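Local structure of methylxanthine N1-demethylase NdmA (Pseudomonas putida, 6ICN) at residues A[75-80]-A[128-133]; A[79-84]-A[104-109]; A[60-65]-A[143-148]; A[67-72]-A[90-95]. The protein catalyses the NADH-dependent N1-demethylation of caffeine to theobromine and formaldehyde, the first step of caffeine degradation, as a Rieske oxygenase. All blocks are in the same frame, centred on the assembly; numbering follows the deposited sequence.

Interaction 1. Residues A[75-80]-A[128-133]. With FES (Fe2/s2 (inorganic) cluster), chain D.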
# COMPACT_ATOMS: atom_id res chain seq x y z
N ALA A 75 -27.07 -21.99 -14.53
CA ALA A 75 -25.67 -21.75 -14.91
C ALA A 75 -25.55 -21.67 -16.43
O ALA A 75 -26.02 -22.57 -17.15
CB ALA A 75 -24.77 -22.86 -14.35
N MET A 76 -24.93 -20.60 -16.92
CA MET A 76 -24.68 -20.40 -18.36
C MET A 76 -23.21 -20.08 -18.55
O MET A 76 -22.53 -19.66 -17.62
CB MET A 76 -25.51 -19.24 -18.95
CG MET A 76 -27.00 -19.36 -18.82
SD MET A 76 -27.73 -17.89 -19.56
CE MET A 76 -29.27 -17.84 -18.63
N ARG A 77 -22.71 -20.27 -19.77
CA ARG A 77 -21.40 -19.70 -20.07
C ARG A 77 -21.44 -18.18 -19.91
O ARG A 77 -22.38 -17.52 -20.36
CB ARG A 77 -20.96 -20.05 -21.48
CG ARG A 77 -19.50 -19.68 -21.74
CD ARG A 77 -19.01 -20.26 -23.07
NE ARG A 77 -19.42 -21.65 -23.28
CZ ARG A 77 -18.73 -22.69 -22.83
NH1 ARG A 77 -17.62 -22.51 -22.13
NH2 ARG A 77 -19.15 -23.91 -23.06
N ASP A 78 -20.40 -17.62 -19.29
CA ASP A 78 -20.37 -16.18 -19.03
C ASP A 78 -19.90 -15.39 -20.26
O ASP A 78 -18.87 -14.71 -20.25
CB ASP A 78 -19.48 -15.91 -17.83
CG ASP A 78 -19.65 -14.50 -17.30
OD1 ASP A 78 -20.57 -13.80 -17.75
OD2 ASP A 78 -18.84 -14.10 -16.44
N ARG A 79 -20.68 -15.49 -21.33
CA ARG A 79 -20.27 -14.91 -22.61
C ARG A 79 -21.50 -14.76 -23.49
O ARG A 79 -22.07 -15.76 -23.94
CB ARG A 79 -19.23 -15.80 -23.28
CG ARG A 79 -18.67 -15.22 -24.57
CD ARG A 79 -17.63 -16.17 -25.18
NE ARG A 79 -17.22 -15.63 -26.46
CZ ARG A 79 -17.49 -16.16 -27.65
NH1 ARG A 79 -18.14 -17.32 -27.75
NH2 ARG A 79 -17.09 -15.54 -28.75
N CYS A 80 -21.91 -13.51 -23.72
CA CYS A 80 -23.09 -13.25 -24.55
C CYS A 80 -22.84 -13.66 -26.00
O CYS A 80 -21.75 -13.47 -26.54
CB CYS A 80 -23.43 -11.76 -24.47
SG CYS A 80 -24.89 -11.27 -25.41
N LYS A 128 -28.08 -17.78 -28.60
CA LYS A 128 -28.22 -18.63 -27.43
C LYS A 128 -26.83 -18.85 -26.86
O LYS A 128 -25.82 -18.75 -27.57
CB LYS A 128 -28.89 -19.96 -27.77
CG LYS A 128 -28.22 -20.71 -28.89
CD LYS A 128 -28.92 -22.04 -29.12
CE LYS A 128 -28.22 -22.90 -30.17
NZ LYS A 128 -28.62 -22.49 -31.55
N VAL A 129 -26.79 -19.19 -25.58
CA VAL A 129 -25.54 -19.54 -24.92
C VAL A 129 -25.70 -20.90 -24.26
O VAL A 129 -26.82 -21.32 -23.94
CB VAL A 129 -25.12 -18.46 -23.88
CG1 VAL A 129 -24.99 -17.10 -24.55
CG2 VAL A 129 -26.13 -18.40 -22.75
N ASP A 130 -24.58 -21.60 -24.07
CA ASP A 130 -24.63 -22.92 -23.44
C ASP A 130 -25.09 -22.79 -21.99
O ASP A 130 -24.68 -21.87 -21.28
CB ASP A 130 -23.26 -23.60 -23.45
CG ASP A 130 -22.81 -24.01 -24.84
OD1 ASP A 130 -23.65 -24.18 -25.75
OD2 ASP A 130 -21.59 -24.17 -25.01
N ARG A 131 -25.95 -23.71 -21.56
CA ARG A 131 -26.33 -23.80 -20.16
C ARG A 131 -25.94 -25.18 -19.63
O ARG A 131 -25.68 -26.11 -20.40
CB ARG A 131 -27.82 -23.52 -19.93
CG ARG A 131 -28.80 -24.44 -20.63
CD ARG A 131 -29.45 -25.38 -19.62
NE ARG A 131 -28.85 -26.70 -19.70
CZ ARG A 131 -28.90 -27.63 -18.75
NH1 ARG A 131 -29.51 -27.41 -17.59
NH2 ARG A 131 -28.30 -28.79 -18.97
N PHE A 132 -25.86 -25.28 -18.31
CA PHE A 132 -25.32 -26.45 -17.65
C PHE A 132 -26.20 -26.83 -16.48
O PHE A 132 -26.77 -25.96 -15.80
CB PHE A 132 -23.88 -26.21 -17.15
CG PHE A 132 -22.96 -25.76 -18.24
CD1 PHE A 132 -22.34 -26.69 -19.06
CD2 PHE A 132 -22.77 -24.41 -18.49
CE1 PHE A 132 -21.51 -26.28 -20.09
CE2 PHE A 132 -21.97 -23.99 -19.52
CZ PHE A 132 -21.32 -24.93 -20.32
N ASP A 133 -26.28 -28.14 -16.23
CA ASP A 133 -26.97 -28.63 -15.05
C ASP A 133 -26.47 -27.91 -13.80
O ASP A 133 -25.26 -27.83 -13.55
CB ASP A 133 -26.78 -30.15 -14.91
CG ASP A 133 -27.75 -30.95 -15.78
OD1 ASP A 133 -28.26 -30.39 -16.77
OD2 ASP A 133 -28.00 -32.13 -15.47
FE1 FES D . -24.67 -8.93 -25.04
FE2 FES D . -24.67 -7.25 -27.11
S1 FES D . -22.90 -8.24 -26.15
S2 FES D . -26.39 -7.84 -25.88
O HOH W 1 -28.90 -24.35 -15.31
O HOH W 2 -22.01 -20.62 -25.11
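A75 meets F132 through the backbone: its carbonyl O accepts the F132 N-H at 3.0 Å, and a water links A75 N to F132 O. The next residue, M76, faces R131 as a non-hydrogen-bonded antiparallel pair. Its unbranched chain, with CG anti to the carbonyl carbon (chi1 -58°) and extended beyond, crosses V129 at about a right angle and lays SD on V129 CG2 at 3.6 Å, a suitable task for a long, flexible apolar side chain. Strands 72-77 and 131-137 are neighbours in the antiparallel sheet of the Rieske domain, and R77 continues the pairing just beyond strand 131-137 by giving its backbone N-H to D130 O at 3.0 Å. The R77 side chain runs alongside D130. NH2 donates almost straight (169°) to the anti lone pair of D130 OD2 at 3.1 Å; the oxygen lies in the guanidinium plane, although the carboxylate itself is turned steeply to it. NH2 also sits at the edge of the F132 ring, 3.6 Å from CZ, while NH1 forms a salt bridge with E62. A leucine in place of R77 would probably leave the carboxylates of D130 and E62 without the cation that joins them. D78 then centres an inverse gamma turn that takes the chain out of the sheet. R79 O lies 3.3 Å from V129 CG1, and the R79 guanidinium reaches W315 and D322 of the second subunit. C80 SG binds FE1 of the cluster at 2.4 Å.

Interaction 2. Residues A[79-84]-A[104-109]. With FES (Fe2/s2 (inorganic) cluster), chain D.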
# COMPACT_ATOMS: atom_id res chain seq x y z
N ARG A 79 -20.68 -15.49 -21.33
CA ARG A 79 -20.27 -14.91 -22.61
C ARG A 79 -21.50 -14.76 -23.49
O ARG A 79 -22.07 -15.76 -23.94
CB ARG A 79 -19.23 -15.80 -23.28
CG ARG A 79 -18.67 -15.22 -24.57
CD ARG A 79 -17.63 -16.17 -25.18
NE ARG A 79 -17.22 -15.63 -26.46
CZ ARG A 79 -17.49 -16.16 -27.65
NH1 ARG A 79 -18.14 -17.32 -27.75
NH2 ARG A 79 -17.09 -15.54 -28.75
N CYS A 80 -21.91 -13.51 -23.72
CA CYS A 80 -23.09 -13.25 -24.55
C CYS A 80 -22.84 -13.66 -26.00
O CYS A 80 -21.75 -13.47 -26.54
CB CYS A 80 -23.43 -11.76 -24.47
SG CYS A 80 -24.89 -11.27 -25.41
N ALA A 81 -23.88 -14.22 -26.64
CA ALA A 81 -23.76 -14.67 -28.03
C ALA A 81 -23.58 -13.52 -29.02
O ALA A 81 -23.06 -13.74 -30.11
CB ALA A 81 -25.00 -15.49 -28.43
N HIS A 82 -24.00 -12.30 -28.65
CA HIS A 82 -24.02 -11.16 -29.55
C HIS A 82 -22.60 -10.63 -29.80
O HIS A 82 -22.06 -10.75 -30.90
CB HIS A 82 -24.91 -10.07 -28.95
CG HIS A 82 -25.01 -8.83 -29.79
ND1 HIS A 82 -25.05 -7.57 -29.25
CD2 HIS A 82 -25.07 -8.67 -31.13
CE1 HIS A 82 -25.15 -6.67 -30.22
NE2 HIS A 82 -25.16 -7.31 -31.37
N ARG A 83 -22.00 -10.03 -28.76
CA ARG A 83 -20.66 -9.45 -28.89
C ARG A 83 -19.76 -9.86 -27.72
O ARG A 83 -18.80 -9.14 -27.39
CB ARG A 83 -20.74 -7.92 -29.02
CG ARG A 83 -21.40 -7.44 -30.32
CD ARG A 83 -20.52 -7.83 -31.51
NE ARG A 83 -20.93 -7.30 -32.81
CZ ARG A 83 -21.62 -7.97 -33.73
NH1 ARG A 83 -22.03 -9.22 -33.49
NH2 ARG A 83 -21.88 -7.40 -34.90
N SER A 84 -20.05 -10.98 -27.08
CA SER A 84 -19.13 -11.65 -26.17
C SER A 84 -18.89 -10.90 -24.85
O SER A 84 -17.96 -11.24 -24.14
CB SER A 84 -17.77 -11.93 -26.84
OG SER A 84 -17.94 -12.66 -28.04
N TRP A 104 -29.68 -7.96 -24.48
CA TRP A 104 -30.31 -9.24 -24.84
C TRP A 104 -30.70 -10.01 -23.58
O TRP A 104 -29.96 -10.01 -22.59
CB TRP A 104 -29.36 -10.10 -25.68
CG TRP A 104 -29.12 -9.64 -27.08
CD1 TRP A 104 -29.31 -8.39 -27.60
CD2 TRP A 104 -28.64 -10.45 -28.16
NE1 TRP A 104 -28.95 -8.37 -28.93
CE2 TRP A 104 -28.55 -9.63 -29.30
CE3 TRP A 104 -28.27 -11.79 -28.27
CZ2 TRP A 104 -28.10 -10.10 -30.54
CZ3 TRP A 104 -27.82 -12.26 -29.50
CH2 TRP A 104 -27.74 -11.41 -30.61
N GLN A 105 -31.86 -10.67 -23.60
CA GLN A 105 -32.33 -11.39 -22.42
C GLN A 105 -32.34 -12.89 -22.69
O GLN A 105 -32.91 -13.33 -23.69
CB GLN A 105 -33.74 -10.94 -22.04
CG GLN A 105 -33.82 -9.48 -21.68
CD GLN A 105 -35.18 -9.13 -21.10
OE1 GLN A 105 -36.15 -9.86 -21.31
NE2 GLN A 105 -35.25 -8.03 -20.36
N TYR A 106 -31.72 -13.65 -21.80
CA TYR A 106 -31.61 -15.10 -21.93
C TYR A 106 -32.52 -15.81 -20.93
O TYR A 106 -32.55 -15.47 -19.74
CB TYR A 106 -30.17 -15.55 -21.72
CG TYR A 106 -29.26 -15.04 -22.80
CD1 TYR A 106 -29.08 -15.76 -23.97
CD2 TYR A 106 -28.59 -13.81 -22.66
CE1 TYR A 106 -28.25 -15.31 -24.98
CE2 TYR A 106 -27.74 -13.34 -23.68
CZ TYR A 106 -27.58 -14.09 -24.83
OH TYR A 106 -26.75 -13.68 -25.87
N ASP A 107 -33.24 -16.85 -21.41
CA ASP A 107 -34.11 -17.61 -20.51
C ASP A 107 -33.32 -18.73 -19.80
O ASP A 107 -32.10 -18.87 -19.94
CB ASP A 107 -35.32 -18.14 -21.29
CG ASP A 107 -34.98 -19.19 -22.35
OD1 ASP A 107 -33.90 -19.81 -22.31
OD2 ASP A 107 -35.85 -19.43 -23.24
N THR A 108 -34.03 -19.53 -18.99
CA THR A 108 -33.37 -20.58 -18.22
C THR A 108 -32.70 -21.63 -19.09
O THR A 108 -31.87 -22.39 -18.59
CB THR A 108 -34.36 -21.28 -17.29
OG1 THR A 108 -35.39 -21.89 -18.08
CG2 THR A 108 -34.97 -20.30 -16.30
N HIS A 109 -33.04 -21.71 -20.38
CA HIS A 109 -32.40 -22.65 -21.28
C HIS A 109 -31.25 -22.03 -22.07
O HIS A 109 -30.73 -22.66 -22.99
CB HIS A 109 -33.43 -23.28 -22.23
CG HIS A 109 -34.21 -24.40 -21.60
ND1 HIS A 109 -33.71 -25.67 -21.46
CD2 HIS A 109 -35.45 -24.42 -21.05
CE1 HIS A 109 -34.60 -26.43 -20.85
NE2 HIS A 109 -35.67 -25.70 -20.60
FE1 FES D . -24.67 -8.93 -25.04
FE2 FES D . -24.67 -7.25 -27.11
S1 FES D . -22.90 -8.24 -26.15
S2 FES D . -26.39 -7.84 -25.88
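H82 and W104 meet face to face but slid apart. Their planes are only 20° from parallel, yet the imidazole and the six-membered ring barely overlap, with centroids 4.5 Å apart. What lies squarely over the indole is H82 CB, 3.4 Å from the centroid of the six-membered ring and 7° off its normal, a CH-pi contact. With CG anti to the backbone N (chi1 180°), the imidazole is carried past that ring so that ND1 binds FE2 at 2.2 Å. R83 CG covers the opposite imidazole face, and NE2 is hydrogen-bonded to D329 of the second subunit, so the ligand ring is fixed in its rotation. A broad, flat indole suits this place, since its face also takes S2 of the cluster, 3.4 Å from W104 CD1. This is the Rieske site: C80 and H82 form the Cys-X-His half, C99 and H102 the other, with cysteines on FE1 and histidines on FE2. Y106 approaches from strand 105-106 and turns its ring edge to C80 SG. Its OH accepts the A81 N-H at 3.0 Å and lies 3.1 Å from SG. The H82 N-H points nearly straight at the same sulfur, which would probably favour the reduced cluster.

Interaction 3. Residues A[60-65]-A[143-148]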
# COMPACT_ATOMS: atom_id res chain seq x y z
N LEU A 60 -13.11 -25.80 -13.64
CA LEU A 60 -12.28 -26.51 -14.63
C LEU A 60 -11.92 -25.60 -15.80
O LEU A 60 -12.01 -25.99 -16.97
CB LEU A 60 -13.00 -27.78 -15.12
CG LEU A 60 -13.21 -28.79 -14.00
CD1 LEU A 60 -14.24 -29.87 -14.39
CD2 LEU A 60 -11.88 -29.43 -13.62
N ASN A 61 -11.55 -24.35 -15.48
CA ASN A 61 -11.14 -23.30 -16.41
C ASN A 61 -12.27 -22.79 -17.31
O ASN A 61 -11.99 -22.03 -18.25
CB ASN A 61 -9.96 -23.74 -17.29
CG ASN A 61 -8.94 -22.63 -17.50
OD1 ASN A 61 -8.77 -21.74 -16.66
ND2 ASN A 61 -8.27 -22.66 -18.65
N GLU A 62 -13.52 -23.15 -17.04
CA GLU A 62 -14.66 -22.57 -17.75
C GLU A 62 -15.18 -21.35 -17.00
O GLU A 62 -15.40 -21.42 -15.78
CB GLU A 62 -15.79 -23.60 -17.85
CG GLU A 62 -15.42 -24.84 -18.63
CD GLU A 62 -15.80 -24.72 -20.09
OE1 GLU A 62 -15.94 -23.58 -20.59
OE2 GLU A 62 -15.99 -25.77 -20.73
N GLN A 63 -15.42 -20.26 -17.72
CA GLN A 63 -16.00 -19.06 -17.12
C GLN A 63 -17.51 -19.15 -17.23
O GLN A 63 -18.06 -19.12 -18.34
CB GLN A 63 -15.48 -17.80 -17.82
CG GLN A 63 -13.98 -17.64 -17.71
CD GLN A 63 -13.52 -16.33 -18.32
OE1 GLN A 63 -13.60 -15.30 -17.68
NE2 GLN A 63 -13.05 -16.38 -19.55
N LEU A 64 -18.18 -19.25 -16.09
CA LEU A 64 -19.62 -19.45 -16.03
C LEU A 64 -20.28 -18.32 -15.25
O LEU A 64 -19.62 -17.57 -14.52
CB LEU A 64 -19.95 -20.79 -15.36
CG LEU A 64 -19.20 -22.02 -15.89
CD1 LEU A 64 -19.52 -23.25 -15.05
CD2 LEU A 64 -19.50 -22.24 -17.37
N VAL A 65 -21.60 -18.20 -15.38
CA VAL A 65 -22.38 -17.26 -14.59
C VAL A 65 -23.55 -18.01 -13.98
O VAL A 65 -24.20 -18.83 -14.65
CB VAL A 65 -22.84 -16.06 -15.45
CG1 VAL A 65 -23.66 -16.54 -16.67
CG2 VAL A 65 -23.61 -15.05 -14.61
N ILE A 143 -22.58 -27.45 -10.07
CA ILE A 143 -22.65 -27.45 -11.52
C ILE A 143 -22.03 -28.74 -12.07
O ILE A 143 -20.97 -29.17 -11.62
CB ILE A 143 -21.95 -26.22 -12.14
CG1 ILE A 143 -22.72 -24.95 -11.79
CG2 ILE A 143 -21.84 -26.35 -13.66
CD1 ILE A 143 -22.01 -23.68 -12.26
N ARG A 144 -22.71 -29.35 -13.05
CA ARG A 144 -22.13 -30.46 -13.81
C ARG A 144 -21.97 -30.02 -15.26
O ARG A 144 -22.97 -29.74 -15.94
CB ARG A 144 -22.99 -31.73 -13.74
CG ARG A 144 -22.40 -32.89 -14.57
CD ARG A 144 -23.18 -34.17 -14.33
NE ARG A 144 -24.60 -34.03 -14.70
CZ ARG A 144 -25.53 -34.95 -14.45
NH1 ARG A 144 -25.19 -36.09 -13.84
NH2 ARG A 144 -26.79 -34.75 -14.82
N LEU A 145 -20.72 -29.96 -15.73
CA LEU A 145 -20.47 -29.41 -17.05
C LEU A 145 -20.90 -30.35 -18.17
O LEU A 145 -21.38 -29.90 -19.21
CB LEU A 145 -18.99 -29.06 -17.20
CG LEU A 145 -18.54 -27.84 -16.40
CD1 LEU A 145 -17.03 -27.76 -16.40
CD2 LEU A 145 -19.14 -26.57 -17.01
N ASP A 146 -20.68 -31.65 -17.99
CA ASP A 146 -21.04 -32.66 -18.99
C ASP A 146 -22.02 -33.63 -18.36
O ASP A 146 -21.67 -34.37 -17.42
CB ASP A 146 -19.79 -33.38 -19.50
CG ASP A 146 -20.06 -34.17 -20.78
OD1 ASP A 146 -21.17 -34.72 -20.90
OD2 ASP A 146 -19.18 -34.22 -21.67
N SER A 147 -23.25 -33.65 -18.87
CA SER A 147 -24.28 -34.52 -18.35
C SER A 147 -24.54 -35.72 -19.26
O SER A 147 -25.48 -36.48 -18.99
CB SER A 147 -25.59 -33.75 -18.12
OG SER A 147 -25.41 -32.67 -17.20
N SER A 148 -23.71 -35.92 -20.29
CA SER A 148 -24.03 -36.90 -21.33
C SER A 148 -23.92 -38.34 -20.83
O SER A 148 -24.62 -39.23 -21.33
CB SER A 148 -23.15 -36.69 -22.55
OG SER A 148 -21.77 -36.91 -22.26
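L64 and I143 reach toward each other tip to tip, with L64 CD1 3.8 Å from I143 CD1. The same L64 methyl lies 3.9 Å from L145 CD2, so one leucine branch fills the angle between two residues of the facing segment. L145 uses its other branch further along: CD1 rests 4.0 Å from L60 CD1 and equally far from E62 CG. All these contacts are made by methyls and methylene carbon, and branched aliphatic residues suit an interior where the fit rests on shape. E62 takes part only with its aliphatic root. Its chain bends at chi2 (-93°), carrying the carboxylate away to salt bridges with R77 and R32, so that its charge need not be buried among the leucines.

In the next shell, F132 of strand 131-137 touches L64, I143 and L145, while L59 packs on I143 and L145 and V57 on L64. Beyond L145 the chain turns, held by polar bonds. D146 OD1 accepts both S148 N (2.9 Å) and S148 OG (2.6 Å), the former making an Asx turn, and R144 NE donates to S147 OG at 3.0 Å. The R144 guanidinium is tied in addition to D133.

Strands 62-69 and 140-144 are not sheet neighbours, for 72-77 and 131-137 lie between them. Yet the CA atoms of L64 and I143 are only 9.7 Å apart, which shows how strongly the sheet curls: L64, I143 and L145, with L60 at their margin, belong to the hydrophobic interior of the barrel-like antiparallel sheet of the Rieske domain.

Interaction 4. Residues A[67-72]-A[90-95]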
# COMPACT_ATOMS: atom_id res chain seq x y z
N ALA A 67 -27.23 -17.53 -11.76
CA ALA A 67 -28.27 -16.57 -11.41
C ALA A 67 -29.50 -17.33 -10.93
O ALA A 67 -29.72 -18.48 -11.33
CB ALA A 67 -28.64 -15.67 -12.60
N LYS A 68 -30.29 -16.67 -10.09
CA LYS A 68 -31.58 -17.21 -9.66
C LYS A 68 -32.66 -16.65 -10.58
O LYS A 68 -33.00 -15.46 -10.51
CB LYS A 68 -31.84 -16.86 -8.20
CG LYS A 68 -33.21 -17.37 -7.70
CD LYS A 68 -33.06 -18.53 -6.78
CE LYS A 68 -34.41 -19.15 -6.43
NZ LYS A 68 -35.29 -18.23 -5.69
N LEU A 69 -33.17 -17.48 -11.49
CA LEU A 69 -34.15 -17.08 -12.49
C LEU A 69 -35.48 -17.73 -12.11
O LEU A 69 -35.66 -18.94 -12.29
CB LEU A 69 -33.72 -17.51 -13.89
CG LEU A 69 -32.37 -16.95 -14.36
CD1 LEU A 69 -32.15 -17.34 -15.83
CD2 LEU A 69 -32.34 -15.42 -14.20
N GLY A 70 -36.38 -16.93 -11.55
CA GLY A 70 -37.60 -17.51 -11.01
C GLY A 70 -37.24 -18.41 -9.85
O GLY A 70 -36.48 -18.03 -8.96
N ASP A 71 -37.74 -19.65 -9.88
CA ASP A 71 -37.51 -20.58 -8.79
C ASP A 71 -36.28 -21.46 -9.01
O ASP A 71 -36.04 -22.38 -8.22
CB ASP A 71 -38.75 -21.46 -8.60
CG ASP A 71 -39.90 -20.71 -7.94
OD1 ASP A 71 -39.62 -19.87 -7.05
OD2 ASP A 71 -41.07 -20.95 -8.31
N GLU A 72 -35.49 -21.19 -10.04
CA GLU A 72 -34.44 -22.09 -10.49
C GLU A 72 -33.09 -21.40 -10.39
O GLU A 72 -32.96 -20.23 -10.78
CB GLU A 72 -34.69 -22.52 -11.94
CG GLU A 72 -33.70 -23.52 -12.50
CD GLU A 72 -34.03 -23.98 -13.93
OE1 GLU A 72 -33.14 -24.61 -14.56
OE2 GLU A 72 -35.16 -23.71 -14.41
N GLY A 90 -24.29 -8.26 -15.94
CA GLY A 90 -25.66 -7.91 -16.27
C GLY A 90 -26.60 -7.96 -15.08
O GLY A 90 -26.19 -7.82 -13.92
N THR A 91 -27.88 -8.17 -15.37
CA THR A 91 -28.94 -8.04 -14.38
C THR A 91 -30.01 -9.11 -14.61
O THR A 91 -30.32 -9.44 -15.75
CB THR A 91 -29.58 -6.63 -14.45
OG1 THR A 91 -30.53 -6.46 -13.39
CG2 THR A 91 -30.28 -6.45 -15.74
N VAL A 92 -30.55 -9.64 -13.52
CA VAL A 92 -31.71 -10.53 -13.63
C VAL A 92 -32.95 -9.67 -13.83
O VAL A 92 -33.19 -8.71 -13.08
CB VAL A 92 -31.85 -11.41 -12.38
CG1 VAL A 92 -33.18 -12.19 -12.41
CG2 VAL A 92 -30.66 -12.36 -12.27
N SER A 93 -33.75 -10.01 -14.84
CA SER A 93 -34.96 -9.26 -15.16
C SER A 93 -36.06 -10.29 -15.35
O SER A 93 -36.02 -11.08 -16.29
CB SER A 93 -34.77 -8.42 -16.42
OG SER A 93 -35.98 -7.79 -16.81
N GLY A 94 -37.03 -10.30 -14.43
CA GLY A 94 -38.01 -11.38 -14.42
C GLY A 94 -37.30 -12.70 -14.20
O GLY A 94 -36.49 -12.87 -13.28
N ASN A 95 -37.59 -13.67 -15.07
CA ASN A 95 -36.95 -14.97 -15.03
C ASN A 95 -35.88 -15.10 -16.11
O ASN A 95 -35.61 -16.20 -16.60
CB ASN A 95 -38.00 -16.07 -15.18
CG ASN A 95 -39.00 -16.07 -14.02
OD1 ASN A 95 -38.88 -15.26 -13.08
ND2 ASN A 95 -39.98 -16.97 -14.07
O HOH W 3 -35.43 -14.35 -10.64
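A water molecule is gripped by three backbone groups where G70 approaches G94: it donates to K68 O at 2.7 Å and to G94 O at 3.2 Å, and accepts the G70 N-H at 2.9 Å. It thereby ties the G70 turn to the turn at G94. G70 takes the second position of a type II' turn from L69 to E72, where its positive phi (64°) favours glycine. The turn is closed by E72 N donating to L69 O, and L69 N answers with a bond to E72 O, 2.8 Å long, which completes the hairpin end. This hairpin turn connects strands 62-69 and 72-77 of the six-stranded Rieske sheet. Strand 91-93 belongs instead to the small four-stranded sheet near the cluster, and although it runs almost parallel to 67-69, the axes are 8.0 Å apart, so side chains fill the gap between the two sheets. V92 takes a large part in this. Its chi1 of 172° sets CG1 opposite the backbone N and CG2 opposite the carbonyl carbon, so both methyls reach the hairpin: CG1 meets L69 CD2 at 3.8 Å, and CG2 meets A67 CB at 3.9 Å. A beta-branched residue thus serves two partners from one strand position. L69 crosses V92 obliquely and lays its CB 3.6 Å from N95 O, while V74, M76 and T108 also border its side chain. Shortening L69 to an alanine would probably strip V92 CG1 of its methyl partner and open a gap between the sheets.

How the interactions relate
Interactions 1 and 2, centred 8 Å apart, share R79 and C80, so strand 72-77 leads directly from the large sheet into the cluster site; M76 CE also packs 3.3 Å from D107 O. Interaction 3, centred 9 Å from interaction 1, lies in the same sheet, nearer the centre of the chain, where A75 CB touches I143 CD1 at 3.6 Å. Interaction 4 joins this sheet to the small four-stranded one, whose loop carries C99 and H102, and T108 CG2 of interaction 2 lies 3.9 Å from its L69 CB. The caffeine and cobalt sites are in the other domain. As in other Rieske oxygenases, electrons probably pass from the cluster to the metal centre of a neighbouring subunit, the second subunit touching both interactions 1 and 2.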